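Local coordinates for putative membrane anchored protein (Corynebacterium diphtheriae, PDB 3LSO) that is of unknown function but is probably a membrane-anchored surface protein, built from beta-rich domains strung out in an elongated chain, at residues B[332-338]-B[401-407]. Residues are numbered along the deposited sequence.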
ATOM      1  N   LYS B 332     -31.780  16.754 -11.721  1.00 19.71           N
ATOM      2  CA  LYS B 332     -32.983  17.210 -11.037  1.00 19.95           C
ATOM      3  C   LYS B 332     -34.133  16.769 -11.900  1.00 19.41           C
ATOM      4  O   LYS B 332     -33.914  16.211 -12.939  1.00 20.37           O
ATOM      5  CB  LYS B 332     -32.972  18.740 -10.943  1.00 20.54           C
ATOM      6  CG  LYS B 332     -32.881  19.414 -12.335  1.00 22.64           C
ATOM      7  CD  LYS B 332     -32.912  20.951 -12.281  1.00 26.07           C
ATOM      8  CE  LYS B 332     -33.311  21.540 -13.651  1.00 27.22           C
ATOM      9  NZ  LYS B 332     -32.641  22.852 -13.897  1.00 28.50           N
ATOM     10  N   ALA B 333     -35.365  17.031 -11.506  1.00 19.25           N
ATOM     11  CA  ALA B 333     -36.482  16.836 -12.426  1.00 18.72           C
ATOM     12  C   ALA B 333     -37.470  18.016 -12.371  1.00 18.58           C
ATOM     13  O   ALA B 333     -37.702  18.595 -11.297  1.00 18.40           O
ATOM     14  CB  ALA B 333     -37.176  15.531 -12.136  1.00 18.81           C
ATOM     15  N   PRO B 334     -38.064  18.380 -13.520  1.00 18.16           N
ATOM     16  CA  PRO B 334     -37.953  17.783 -14.838  1.00 17.89           C
ATOM     17  C   PRO B 334     -36.757  18.299 -15.644  1.00 18.29           C
ATOM     18  O   PRO B 334     -36.193  19.345 -15.339  1.00 18.85           O
ATOM     19  CB  PRO B 334     -39.225  18.252 -15.506  1.00 17.58           C
ATOM     20  CG  PRO B 334     -39.442  19.613 -14.940  1.00 17.03           C
ATOM     21  CD  PRO B 334     -39.028  19.497 -13.516  1.00 18.02           C
ATOM     22  N   ILE B 335     -36.371  17.559 -16.671  1.00 18.07           N
ATOM     23  CA  ILE B 335     -35.377  18.029 -17.603  1.00 17.74           C
ATOM     24  C   ILE B 335     -35.884  17.648 -18.985  1.00 17.41           C
ATOM     25  O   ILE B 335     -36.842  16.866 -19.101  1.00 17.34           O
ATOM     26  CB  ILE B 335     -33.980  17.399 -17.354  1.00 17.73           C
ATOM     27  CG1 ILE B 335     -34.011  15.894 -17.585  1.00 18.19           C
ATOM     28  CG2 ILE B 335     -33.494  17.705 -15.961  1.00 17.99           C
ATOM     29  CD1 ILE B 335     -32.636  15.219 -17.552  1.00 20.08           C
ATOM     30  N   ARG B 336     -35.238  18.197 -20.018  1.00 16.65           N
ATOM     31  CA  ARG B 336     -35.593  17.931 -21.414  1.00 15.74           C
ATOM     32  C   ARG B 336     -34.488  17.188 -22.087  1.00 15.68           C
ATOM     33  O   ARG B 336     -33.360  17.670 -22.093  1.00 15.62           O
ATOM     34  CB  ARG B 336     -35.813  19.241 -22.127  1.00 15.45           C
ATOM     35  CG  ARG B 336     -36.806  20.131 -21.390  1.00 13.19           C
ATOM     36  CD  ARG B 336     -38.225  19.731 -21.777  1.00 11.08           C
ATOM     37  NE  ARG B 336     -38.510  20.058 -23.183  1.00  9.36           N
ATOM     38  CZ  ARG B 336     -39.624  19.707 -23.800  1.00  8.75           C
ATOM     39  NH1 ARG B 336     -40.547  19.011 -23.119  1.00  8.59           N
ATOM     40  NH2 ARG B 336     -39.820  20.054 -25.068  1.00  6.41           N
ATOM     41  N   VAL B 337     -34.806  16.002 -22.620  1.00 15.64           N
ATOM     42  CA  VAL B 337     -33.844  15.161 -23.330  1.00 15.42           C
ATOM     43  C   VAL B 337     -34.460  14.769 -24.661  1.00 16.36           C
ATOM     44  O   VAL B 337     -35.575  14.249 -24.714  1.00 17.06           O
ATOM     45  CB  VAL B 337     -33.509  13.862 -22.537  1.00 15.59           C
ATOM     46  CG1 VAL B 337     -32.714  12.857 -23.386  1.00 13.36           C
ATOM     47  CG2 VAL B 337     -32.760  14.161 -21.244  1.00 15.61           C
ATOM     48  N   TYR B 338     -33.722  15.003 -25.734  1.00 16.73           N
ATOM     49  CA  TYR B 338     -34.187  14.709 -27.071  1.00 16.48           C
ATOM     50  C   TYR B 338     -33.685  13.368 -27.580  1.00 16.88           C
ATOM     51  O   TYR B 338     -34.500  12.500 -27.814  1.00 17.77           O
ATOM     52  CB  TYR B 338     -33.775  15.837 -28.008  1.00 16.33           C
ATOM     53  CG  TYR B 338     -34.005  17.206 -27.409  1.00 17.51           C
ATOM     54  CD1 TYR B 338     -35.252  17.536 -26.866  1.00 14.68           C
ATOM     55  CD2 TYR B 338     -32.983  18.180 -27.377  1.00 18.56           C
ATOM     56  CE1 TYR B 338     -35.502  18.758 -26.318  1.00 13.09           C
ATOM     57  CE2 TYR B 338     -33.236  19.441 -26.811  1.00 18.15           C
ATOM     58  CZ  TYR B 338     -34.522  19.700 -26.283  1.00 16.37           C
ATOM     59  OH  TYR B 338     -34.851  20.902 -25.718  1.00 17.41           O
ATOM     60  N   SER B 401     -43.742  13.340 -24.790  1.00 14.90           N
ATOM     61  CA  SER B 401     -42.997  14.551 -24.565  1.00 14.15           C
ATOM     62  C   SER B 401     -41.524  14.264 -24.324  1.00 14.04           C
ATOM     63  O   SER B 401     -41.158  13.211 -23.783  1.00 13.88           O
ATOM     64  CB  SER B 401     -43.563  15.312 -23.373  1.00 14.24           C
ATOM     65  OG  SER B 401     -42.736  16.423 -23.059  1.00 15.78           O
ATOM     66  N   TYR B 402     -40.694  15.228 -24.712  1.00 13.58           N
ATOM     67  CA  TYR B 402     -39.266  15.235 -24.404  1.00 12.96           C
ATOM     68  C   TYR B 402     -38.983  15.537 -22.923  1.00 12.71           C
ATOM     69  O   TYR B 402     -37.809  15.656 -22.513  1.00 13.21           O
ATOM     70  CB  TYR B 402     -38.542  16.301 -25.246  1.00 12.81           C
ATOM     71  CG  TYR B 402     -38.253  15.942 -26.693  1.00 12.20           C
ATOM     72  CD1 TYR B 402     -37.873  14.662 -27.044  1.00 12.17           C
ATOM     73  CD2 TYR B 402     -38.345  16.896 -27.704  1.00 10.60           C
ATOM     74  CE1 TYR B 402     -37.592  14.327 -28.341  1.00 11.16           C
ATOM     75  CE2 TYR B 402     -38.054  16.567 -29.003  1.00 11.39           C
ATOM     76  CZ  TYR B 402     -37.684  15.269 -29.314  1.00 11.96           C
ATOM     77  OH  TYR B 402     -37.373  14.892 -30.609  1.00 14.52           O
ATOM     78  N   SER B 403     -40.021  15.697 -22.120  1.00 11.33           N
ATOM     79  CA  SER B 403     -39.774  15.950 -20.719  1.00 11.12           C
ATOM     80  C   SER B 403     -39.500  14.663 -19.943  1.00 10.74           C
ATOM     81  O   SER B 403     -40.244  13.685 -20.030  1.00 10.42           O
ATOM     82  CB  SER B 403     -40.921  16.753 -20.102  1.00 11.21           C
ATOM     83  OG  SER B 403     -40.783  18.124 -20.445  1.00 12.58           O
ATOM     84  N   VAL B 404     -38.418  14.679 -19.175  1.00 10.41           N
ATOM     85  CA  VAL B 404     -38.116  13.612 -18.251  1.00  9.35           C
ATOM     86  C   VAL B 404     -38.698  14.058 -16.938  1.00 10.12           C
ATOM     87  O   VAL B 404     -38.274  15.054 -16.367  1.00 11.18           O
ATOM     88  CB  VAL B 404     -36.621  13.421 -18.171  1.00  8.68           C
ATOM     89  CG1 VAL B 404     -36.246  12.350 -17.121  1.00  6.49           C
ATOM     90  CG2 VAL B 404     -36.098  13.062 -19.555  1.00  7.52           C
ATOM     91  N   VAL B 405     -39.693  13.350 -16.450  1.00 10.57           N
ATOM     92  CA  VAL B 405     -40.449  13.907 -15.337  1.00 10.92           C
ATOM     93  C   VAL B 405     -39.910  13.529 -14.000  1.00 11.82           C
ATOM     94  O   VAL B 405     -40.344  14.110 -13.005  1.00 13.14           O
ATOM     95  CB  VAL B 405     -41.973  13.576 -15.371  1.00 10.50           C
ATOM     96  CG1 VAL B 405     -42.569  13.915 -16.714  1.00 10.09           C
ATOM     97  CG2 VAL B 405     -42.230  12.137 -15.041  1.00 11.35           C
ATOM     98  N   ASP B 406     -39.010  12.549 -13.947  1.00 12.62           N
ATOM     99  CA  ASP B 406     -38.423  12.107 -12.663  1.00 13.74           C
ATOM    100  C   ASP B 406     -36.916  11.874 -12.806  1.00 13.80           C
ATOM    101  O   ASP B 406     -36.403  11.882 -13.914  1.00 13.58           O
ATOM    102  CB  ASP B 406     -39.136  10.858 -12.120  1.00 13.84           C
ATOM    103  CG  ASP B 406     -39.057   9.664 -13.068  1.00 16.53           C
ATOM    104  OD1 ASP B 406     -37.977   9.433 -13.675  1.00 18.34           O
ATOM    105  OD2 ASP B 406     -40.077   8.939 -13.207  1.00 18.49           O
ATOM    106  N   THR B 407     -36.207  11.658 -11.705  1.00 14.05           N
ATOM    107  CA  THR B 407     -34.755  11.444 -11.802  1.00 14.60           C
ATOM    108  C   THR B 407     -34.339   9.985 -12.048  1.00 14.96           C
ATOM    109  O   THR B 407     -33.194   9.610 -11.766  1.00 15.37           O
ATOM    110  CB  THR B 407     -34.016  11.908 -10.545  1.00 14.24           C
ATOM    111  OG1 THR B 407     -34.447  11.107  -9.446  1.00 14.51           O
ATOM    112  CG2 THR B 407     -34.297  13.356 -10.248  1.00 14.67           C
TER
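A short antiparallel beta pairing joins the start of strand 335-343 to the two-residue strand 403-404 in the C-terminal beta domain, with strand 425-435 on the other side of 335-343. Entering 401-407, Ser401 forms an ST turn, its OG accepting from Ser403 N (3.0 Å). Tyr402 follows, its carbonyl O taking the hydrogen bond from Val337 N (3.0 Å), while its ring presents a face to the edge of Tyr338 in a T-shaped pair, centroids 4.8 Å apart and planes at 71°; Tyr378 meets both rings and binds Tyr402 OH through its backbone N. Ser403 is the non-hydrogen-bonded partner of Arg336, yet their side chains, on the same face, are linked by Arg336 NH1 donating to Ser403 OG (2.8 Å). On the opposite face, Val404 packs against Ile335 and Val337, and its backbone N and O both bond to Ile335. Beyond it the pairing ends near the cis peptide preceding Pro334, and Thr407 CG2 lies 4.1 Å from Ala333 CB.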